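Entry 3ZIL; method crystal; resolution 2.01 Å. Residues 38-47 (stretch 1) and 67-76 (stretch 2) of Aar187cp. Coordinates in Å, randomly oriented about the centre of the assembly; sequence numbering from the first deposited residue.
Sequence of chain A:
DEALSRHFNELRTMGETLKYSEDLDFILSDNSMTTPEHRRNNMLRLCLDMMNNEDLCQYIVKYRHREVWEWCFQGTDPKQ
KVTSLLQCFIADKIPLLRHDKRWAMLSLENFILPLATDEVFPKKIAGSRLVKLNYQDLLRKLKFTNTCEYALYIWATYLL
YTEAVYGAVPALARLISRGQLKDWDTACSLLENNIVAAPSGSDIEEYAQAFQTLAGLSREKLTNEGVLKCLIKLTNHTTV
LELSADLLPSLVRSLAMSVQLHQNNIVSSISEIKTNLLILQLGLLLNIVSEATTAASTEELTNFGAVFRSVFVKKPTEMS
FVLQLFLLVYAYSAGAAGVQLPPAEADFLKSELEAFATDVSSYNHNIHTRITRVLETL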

ATOM      1  N   HIS A  38     -34.324  13.935   4.115  1.00 29.94           N
ATOM      2  CA  HIS A  38     -35.247  13.318   3.187  1.00 28.62           C
ATOM      3  C   HIS A  38     -34.442  12.665   2.088  1.00 23.54           C
ATOM      4  O   HIS A  38     -34.715  11.528   1.676  1.00 23.38           O
ATOM      5  CB  HIS A  38     -36.219  14.356   2.616  1.00 31.40           C
ATOM      6  CG  HIS A  38     -37.275  13.772   1.669  1.00 40.74           C
ATOM      7  ND1 HIS A  38     -38.482  13.291   2.109  1.00 49.18           N
ATOM      8  CD2 HIS A  38     -37.288  13.626   0.270  1.00 43.88           C
ATOM      9  CE1 HIS A  38     -39.217  12.860   1.050  1.00 41.06           C
ATOM     10  NE2 HIS A  38     -38.492  13.072  -0.074  1.00 46.93           N
ATOM     11  N   ARG A  39     -33.485  13.400   1.537  1.00 24.15           N
ATOM     12  CA  ARG A  39     -32.564  12.826   0.530  1.00 26.20           C
ATOM     13  C   ARG A  39     -31.956  11.541   1.075  1.00 25.61           C
ATOM     14  O   ARG A  39     -32.052  10.432   0.454  1.00 23.90           O
ATOM     15  CB  ARG A  39     -31.487  13.839   0.147  1.00 24.06           C
ATOM     16  CG  ARG A  39     -30.343  13.271  -0.731  1.00 29.79           C
ATOM     17  CD  ARG A  39     -29.402  14.402  -1.236  1.00 26.34           C
ATOM     18  NE  ARG A  39     -28.049  13.991  -1.660  1.00 27.25           N
ATOM     19  CZ  ARG A  39     -27.713  13.310  -2.754  1.00 31.37           C
ATOM     20  NH1 ARG A  39     -28.644  12.783  -3.594  1.00 27.50           N
ATOM     21  NH2 ARG A  39     -26.406  13.073  -2.979  1.00 26.35           N
ATOM     22  N   ARG A  40     -31.333  11.683   2.244  1.00 26.33           N
ATOM     23  CA  ARG A  40     -30.717  10.517   2.901  1.00 26.20           C
ATOM     24  C   ARG A  40     -31.702   9.329   3.022  1.00 25.26           C
ATOM     25  O   ARG A  40     -31.290   8.164   2.869  1.00 22.26           O
ATOM     26  CB  ARG A  40     -30.174  10.871   4.276  1.00 24.37           C
ATOM     27  CG  ARG A  40     -29.529   9.682   4.935  1.00 26.74           C
ATOM     28  CD  ARG A  40     -28.993   9.984   6.315  1.00 32.96           C
ATOM     29  NE  ARG A  40     -29.895  10.126   7.470  1.00 40.22           N
ATOM     30  CZ  ARG A  40     -31.131   9.707   7.586  1.00 38.81           C
ATOM     31  NH1 ARG A  40     -31.712   9.074   6.583  1.00 45.34           N
ATOM     32  NH2 ARG A  40     -31.787   9.922   8.727  1.00 40.39           N
ATOM     33  N   ASN A  41     -32.963   9.644   3.340  1.00 24.97           N
ATOM     34  CA  ASN A  41     -33.961   8.617   3.572  1.00 25.09           C
ATOM     35  C   ASN A  41     -34.376   7.908   2.288  1.00 22.82           C
ATOM     36  O   ASN A  41     -34.525   6.663   2.270  1.00 20.83           O
ATOM     37  CB  ASN A  41     -35.170   9.195   4.337  1.00 27.27           C
ATOM     38  CG  ASN A  41     -34.855   9.399   5.847  1.00 30.14           C
ATOM     39  OD1 ASN A  41     -33.727   9.180   6.297  1.00 29.56           O
ATOM     40  ND2 ASN A  41     -35.811   9.837   6.595  1.00 27.43           N
ATOM     41  N   ASN A  42     -34.533   8.683   1.208  1.00 20.59           N
ATOM     42  CA  ASN A  42     -34.794   8.069  -0.080  1.00 21.82           C
ATOM     43  C   ASN A  42     -33.573   7.216  -0.456  1.00 19.73           C
ATOM     44  O   ASN A  42     -33.745   6.143  -1.019  1.00 20.11           O
ATOM     45  CB  ASN A  42     -35.054   9.101  -1.196  1.00 22.86           C
ATOM     46  CG  ASN A  42     -36.448   9.773  -1.050  1.00 27.95           C
ATOM     47  OD1 ASN A  42     -36.769  10.686  -1.749  1.00 34.29           O
ATOM     48  ND2 ASN A  42     -37.235   9.297  -0.158  1.00 25.75           N
ATOM     49  N   MET A  43     -32.370   7.710  -0.198  1.00 18.34           N
ATOM     50  CA  MET A  43     -31.150   6.921  -0.668  1.00 19.80           C
ATOM     51  C   MET A  43     -31.120   5.593   0.119  1.00 17.25           C
ATOM     52  O   MET A  43     -30.778   4.497  -0.422  1.00 20.40           O
ATOM     53  CB  MET A  43     -29.839   7.749  -0.507  1.00 17.63           C
ATOM     54  CG  MET A  43     -28.573   6.992  -1.062  1.00 17.88           C
ATOM     55  SD  MET A  43     -27.194   8.192  -0.838  1.00 24.10           S
ATOM     56  CE  MET A  43     -27.552   9.501  -2.014  1.00 23.99           C
ATOM     57  N   LEU A  44     -31.452   5.684   1.403  1.00 17.91           N
ATOM     58  CA  LEU A  44     -31.514   4.466   2.226  1.00 19.26           C
ATOM     59  C   LEU A  44     -32.472   3.415   1.698  1.00 22.62           C
ATOM     60  O   LEU A  44     -32.158   2.193   1.561  1.00 21.17           O
ATOM     61  CB  LEU A  44     -31.817   4.813   3.698  1.00 21.20           C
ATOM     62  CG  LEU A  44     -32.057   3.637   4.690  1.00 21.50           C
ATOM     63  CD1 LEU A  44     -30.753   2.795   4.670  1.00 20.86           C
ATOM     64  CD2 LEU A  44     -32.384   4.096   6.111  1.00 19.35           C
ATOM     65  N   ARG A  45     -33.660   3.877   1.364  1.00 23.42           N
ATOM     66  CA  ARG A  45     -34.677   3.045   0.873  1.00 21.80           C
ATOM     67  C   ARG A  45     -34.271   2.466  -0.490  1.00 23.91           C
ATOM     68  O   ARG A  45     -34.545   1.294  -0.786  1.00 20.50           O
ATOM     69  CB  ARG A  45     -35.951   3.879   0.844  1.00 25.84           C
ATOM     70  CG  ARG A  45     -37.095   3.249   0.060  1.00 27.80           C
ATOM     71  CD  ARG A  45     -38.387   4.051   0.400  1.00 31.99           C
ATOM     72  NE  ARG A  45     -39.509   3.348  -0.169  1.00 29.31           N
ATOM     73  CZ  ARG A  45     -40.731   3.829  -0.326  1.00 32.99           C
ATOM     74  NH1 ARG A  45     -41.033   5.069   0.049  1.00 26.35           N
ATOM     75  NH2 ARG A  45     -41.658   3.046  -0.908  1.00 32.40           N
ATOM     76  N   LEU A  46     -33.554   3.247  -1.307  1.00 22.74           N
ATOM     77  CA  LEU A  46     -33.054   2.740  -2.594  1.00 22.37           C
ATOM     78  C   LEU A  46     -32.016   1.600  -2.452  1.00 23.53           C
ATOM     79  O   LEU A  46     -32.096   0.554  -3.178  1.00 22.09           O
ATOM     80  CB  LEU A  46     -32.459   3.889  -3.390  1.00 21.67           C
ATOM     81  CG  LEU A  46     -31.647   3.567  -4.648  1.00 24.41           C
ATOM     82  CD1 LEU A  46     -32.567   2.895  -5.655  1.00 22.35           C
ATOM     83  CD2 LEU A  46     -30.857   4.792  -5.204  1.00 21.59           C
ATOM     84  N   CYS A  47     -31.061   1.823  -1.541  1.00 21.10           N
ATOM     85  CA  CYS A  47     -29.948   0.886  -1.293  1.00 23.36           C
ATOM     86  C   CYS A  47     -30.590  -0.401  -0.810  1.00 22.52           C
ATOM     87  O   CYS A  47     -30.236  -1.503  -1.244  1.00 23.54           O
ATOM     88  CB  CYS A  47     -28.969   1.438  -0.249  1.00 22.06           C
ATOM     89  SG  CYS A  47     -28.059   2.876  -0.923  1.00 24.09           S
TER
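Stretch 2 (67-76) EVWEWCFQGT

The centre of the contact is the indole of Trp71, which sits as a knob among Arg39, Asn42, Met43 and Leu46 of the first helix. Trp71 CH2 lies 3.9 Å from Met43 CB and 4.0 Å from Asn42 CB, while Trp71 CZ3 is 4.3 Å from Leu46 CD2. Leu46, whose CA-to-CB bond points toward stretch 2, extends this apolar patch: Leu46 CD2 also packs 3.8 Å from Cys72 SG and 4.3 Å from Val68 CG1. Met43 CE reaches Cys72 CB at 4.3 Å, and the Met43 CA and Cys72 CA atoms mark the nearest backbone register, 7.2 Å apart.

The two segments run in roughly opposite directions. Residues 38-47 are helical throughout and residues 67-72 belong to a second helix; the axes cross at -139° and approach to 12.1 Å. Phe73 is the first residue to leave helical phi/psi, and the chain then runs into an extended conformation at Gly75 and Thr76.

At the polar edge, the guanidinium of Arg39 hydrogen-bonds to three backbone carbonyls where helical geometry is lost. Arg39 NH1 donates to Trp71 O (2.8 Å), and Arg39 NH2 to both Cys72 O (2.9 Å) and Gly75 O (3.0 Å), all three carbonyls lying near the guanidinium plane. Arg39 CZ also lies 5.3 Å from the centroid of the Trp71 six-membered ring, at most a weak cation-pi attraction.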

ATOM      1  N   GLU A  67     -29.116   8.334 -14.726  1.00 22.04           N
ATOM      2  CA  GLU A  67     -29.944   9.210 -13.889  1.00 22.98           C
ATOM      3  C   GLU A  67     -29.786   8.788 -12.391  1.00 22.65           C
ATOM      4  O   GLU A  67     -29.720   9.668 -11.487  1.00 21.74           O
ATOM      5  CB  GLU A  67     -31.439   9.105 -14.286  1.00 22.66           C
ATOM      6  CG  GLU A  67     -32.338  10.088 -13.566  1.00 29.54           C
ATOM      7  CD  GLU A  67     -33.828   9.795 -13.712  1.00 36.08           C
ATOM      8  OE1 GLU A  67     -34.199   8.997 -14.598  1.00 36.43           O
ATOM      9  OE2 GLU A  67     -34.630  10.356 -12.923  1.00 36.60           O
ATOM     10  N   VAL A  68     -29.770   7.461 -12.127  1.00 18.51           N
ATOM     11  CA  VAL A  68     -29.620   7.010 -10.724  1.00 20.19           C
ATOM     12  C   VAL A  68     -28.239   7.511 -10.161  1.00 20.10           C
ATOM     13  O   VAL A  68     -28.140   7.990  -9.040  1.00 21.80           O
ATOM     14  CB  VAL A  68     -29.824   5.444 -10.600  1.00 18.48           C
ATOM     15  CG1 VAL A  68     -29.383   4.855  -9.244  1.00 18.61           C
ATOM     16  CG2 VAL A  68     -31.271   5.134 -10.817  1.00 20.16           C
ATOM     17  N   TRP A  69     -27.187   7.421 -10.979  1.00 21.88           N
ATOM     18  CA  TRP A  69     -25.834   7.777 -10.547  1.00 23.08           C
ATOM     19  C   TRP A  69     -25.763   9.253 -10.285  1.00 23.56           C
ATOM     20  O   TRP A  69     -25.213   9.652  -9.283  1.00 21.08           O
ATOM     21  CB  TRP A  69     -24.808   7.407 -11.620  1.00 19.59           C
ATOM     22  CG  TRP A  69     -23.335   7.506 -11.188  1.00 21.06           C
ATOM     23  CD1 TRP A  69     -22.464   8.614 -11.286  1.00 20.14           C
ATOM     24  CD2 TRP A  69     -22.539   6.438 -10.552  1.00 21.39           C
ATOM     25  NE1 TRP A  69     -21.215   8.319 -10.766  1.00 20.92           N
ATOM     26  CE2 TRP A  69     -21.183   6.991 -10.354  1.00 21.25           C
ATOM     27  CE3 TRP A  69     -22.791   5.100 -10.206  1.00 23.06           C
ATOM     28  CZ2 TRP A  69     -20.165   6.228  -9.822  1.00 21.63           C
ATOM     29  CZ3 TRP A  69     -21.745   4.325  -9.684  1.00 22.97           C
ATOM     30  CH2 TRP A  69     -20.467   4.879  -9.488  1.00 23.34           C
ATOM     31  N   GLU A  70     -26.279  10.073 -11.211  1.00 23.72           N
ATOM     32  CA  GLU A  70     -26.169  11.541 -11.023  1.00 25.88           C
ATOM     33  C   GLU A  70     -26.999  11.977  -9.816  1.00 24.21           C
ATOM     34  O   GLU A  70     -26.622  12.920  -9.105  1.00 21.58           O
ATOM     35  CB  GLU A  70     -26.574  12.318 -12.284  1.00 27.45           C
ATOM     36  CG  GLU A  70     -25.558  12.162 -13.408  1.00 29.92           C
ATOM     37  CD  GLU A  70     -25.861  13.001 -14.670  1.00 31.34           C
ATOM     38  OE1 GLU A  70     -26.943  13.617 -14.789  1.00 29.63           O
ATOM     39  OE2 GLU A  70     -24.987  13.033 -15.562  1.00 30.44           O
ATOM     40  N   TRP A  71     -28.109  11.284  -9.590  1.00 22.00           N
ATOM     41  CA  TRP A  71     -28.914  11.520  -8.399  1.00 22.25           C
ATOM     42  C   TRP A  71     -28.154  11.152  -7.141  1.00 23.69           C
ATOM     43  O   TRP A  71     -28.030  12.010  -6.239  1.00 22.92           O
ATOM     44  CB  TRP A  71     -30.305  10.816  -8.462  1.00 23.39           C
ATOM     45  CG  TRP A  71     -31.144  11.166  -7.259  1.00 22.41           C
ATOM     46  CD1 TRP A  71     -31.979  12.256  -7.110  1.00 25.25           C
ATOM     47  CD2 TRP A  71     -31.170  10.481  -5.963  1.00 22.31           C
ATOM     48  NE1 TRP A  71     -32.582  12.257  -5.855  1.00 23.01           N
ATOM     49  CE2 TRP A  71     -32.145  11.204  -5.131  1.00 25.20           C
ATOM     50  CE3 TRP A  71     -30.578   9.299  -5.457  1.00 23.71           C
ATOM     51  CZ2 TRP A  71     -32.428  10.822  -3.827  1.00 26.52           C
ATOM     52  CZ3 TRP A  71     -30.874   8.924  -4.149  1.00 26.43           C
ATOM     53  CH2 TRP A  71     -31.777   9.667  -3.344  1.00 29.38           C
ATOM     54  N   CYS A  72     -27.568   9.940  -7.066  1.00 23.04           N
ATOM     55  CA  CYS A  72     -26.847   9.555  -5.853  1.00 22.28           C
ATOM     56  C   CYS A  72     -25.657  10.492  -5.592  1.00 22.86           C
ATOM     57  O   CYS A  72     -25.353  10.793  -4.450  1.00 20.88           O
ATOM     58  CB  CYS A  72     -26.333   8.090  -5.863  1.00 25.36           C
ATOM     59  SG  CYS A  72     -27.709   6.873  -5.957  1.00 28.43           S
ATOM     60  N   PHE A  73     -24.970  10.944  -6.627  1.00 22.70           N
ATOM     61  CA  PHE A  73     -23.651  11.611  -6.386  1.00 23.34           C
ATOM     62  C   PHE A  73     -23.732  13.067  -6.656  1.00 25.34           C
ATOM     63  O   PHE A  73     -22.728  13.710  -6.811  1.00 30.71           O
ATOM     64  CB  PHE A  73     -22.500  10.946  -7.151  1.00 22.11           C
ATOM     65  CG  PHE A  73     -22.280   9.525  -6.724  1.00 21.16           C
ATOM     66  CD1 PHE A  73     -21.672   9.252  -5.517  1.00 20.20           C
ATOM     67  CD2 PHE A  73     -22.777   8.449  -7.486  1.00 19.11           C
ATOM     68  CE1 PHE A  73     -21.482   7.912  -5.101  1.00 19.55           C
ATOM     69  CE2 PHE A  73     -22.602   7.132  -7.080  1.00 20.47           C
ATOM     70  CZ  PHE A  73     -21.976   6.866  -5.856  1.00 18.95           C
ATOM     71  N   GLN A  74     -24.950  13.599  -6.672  1.00 24.83           N
ATOM     72  CA  GLN A  74     -25.136  15.059  -6.967  1.00 30.99           C
ATOM     73  C   GLN A  74     -24.420  15.933  -5.893  1.00 30.51           C
ATOM     74  O   GLN A  74     -23.813  16.964  -6.197  1.00 33.53           O
ATOM     75  CB  GLN A  74     -26.646  15.428  -7.066  1.00 27.16           C
ATOM     76  CG  GLN A  74     -26.833  16.783  -7.736  1.00 34.49           C
ATOM     77  CD  GLN A  74     -28.272  17.296  -7.706  1.00 37.36           C
ATOM     78  OE1 GLN A  74     -29.172  16.645  -7.154  1.00 42.44           O
ATOM     79  NE2 GLN A  74     -28.503  18.455  -8.341  1.00 38.20           N
ATOM     80  N   GLY A  75     -24.542  15.519  -4.649  1.00 28.47           N
ATOM     81  CA  GLY A  75     -23.823  16.133  -3.545  1.00 30.57           C
ATOM     82  C   GLY A  75     -23.041  15.035  -2.830  1.00 29.42           C
ATOM     83  O   GLY A  75     -23.551  13.894  -2.616  1.00 28.12           O
ATOM     84  N   THR A  76     -21.801  15.341  -2.487  1.00 27.61           N
ATOM     85  CA  THR A  76     -20.974  14.406  -1.699  1.00 30.65           C
ATOM     86  C   THR A  76     -20.392  15.299  -0.602  1.00 32.82           C
ATOM     87  O   THR A  76     -20.084  16.471  -0.832  1.00 30.35           O
ATOM     88  CB  THR A  76     -19.858  13.801  -2.536  1.00 31.04           C
ATOM     89  OG1 THR A  76     -19.192  14.859  -3.195  1.00 37.73           O
ATOM     90  CG2 THR A  76     -20.368  12.892  -3.665  1.00 30.92           C
TER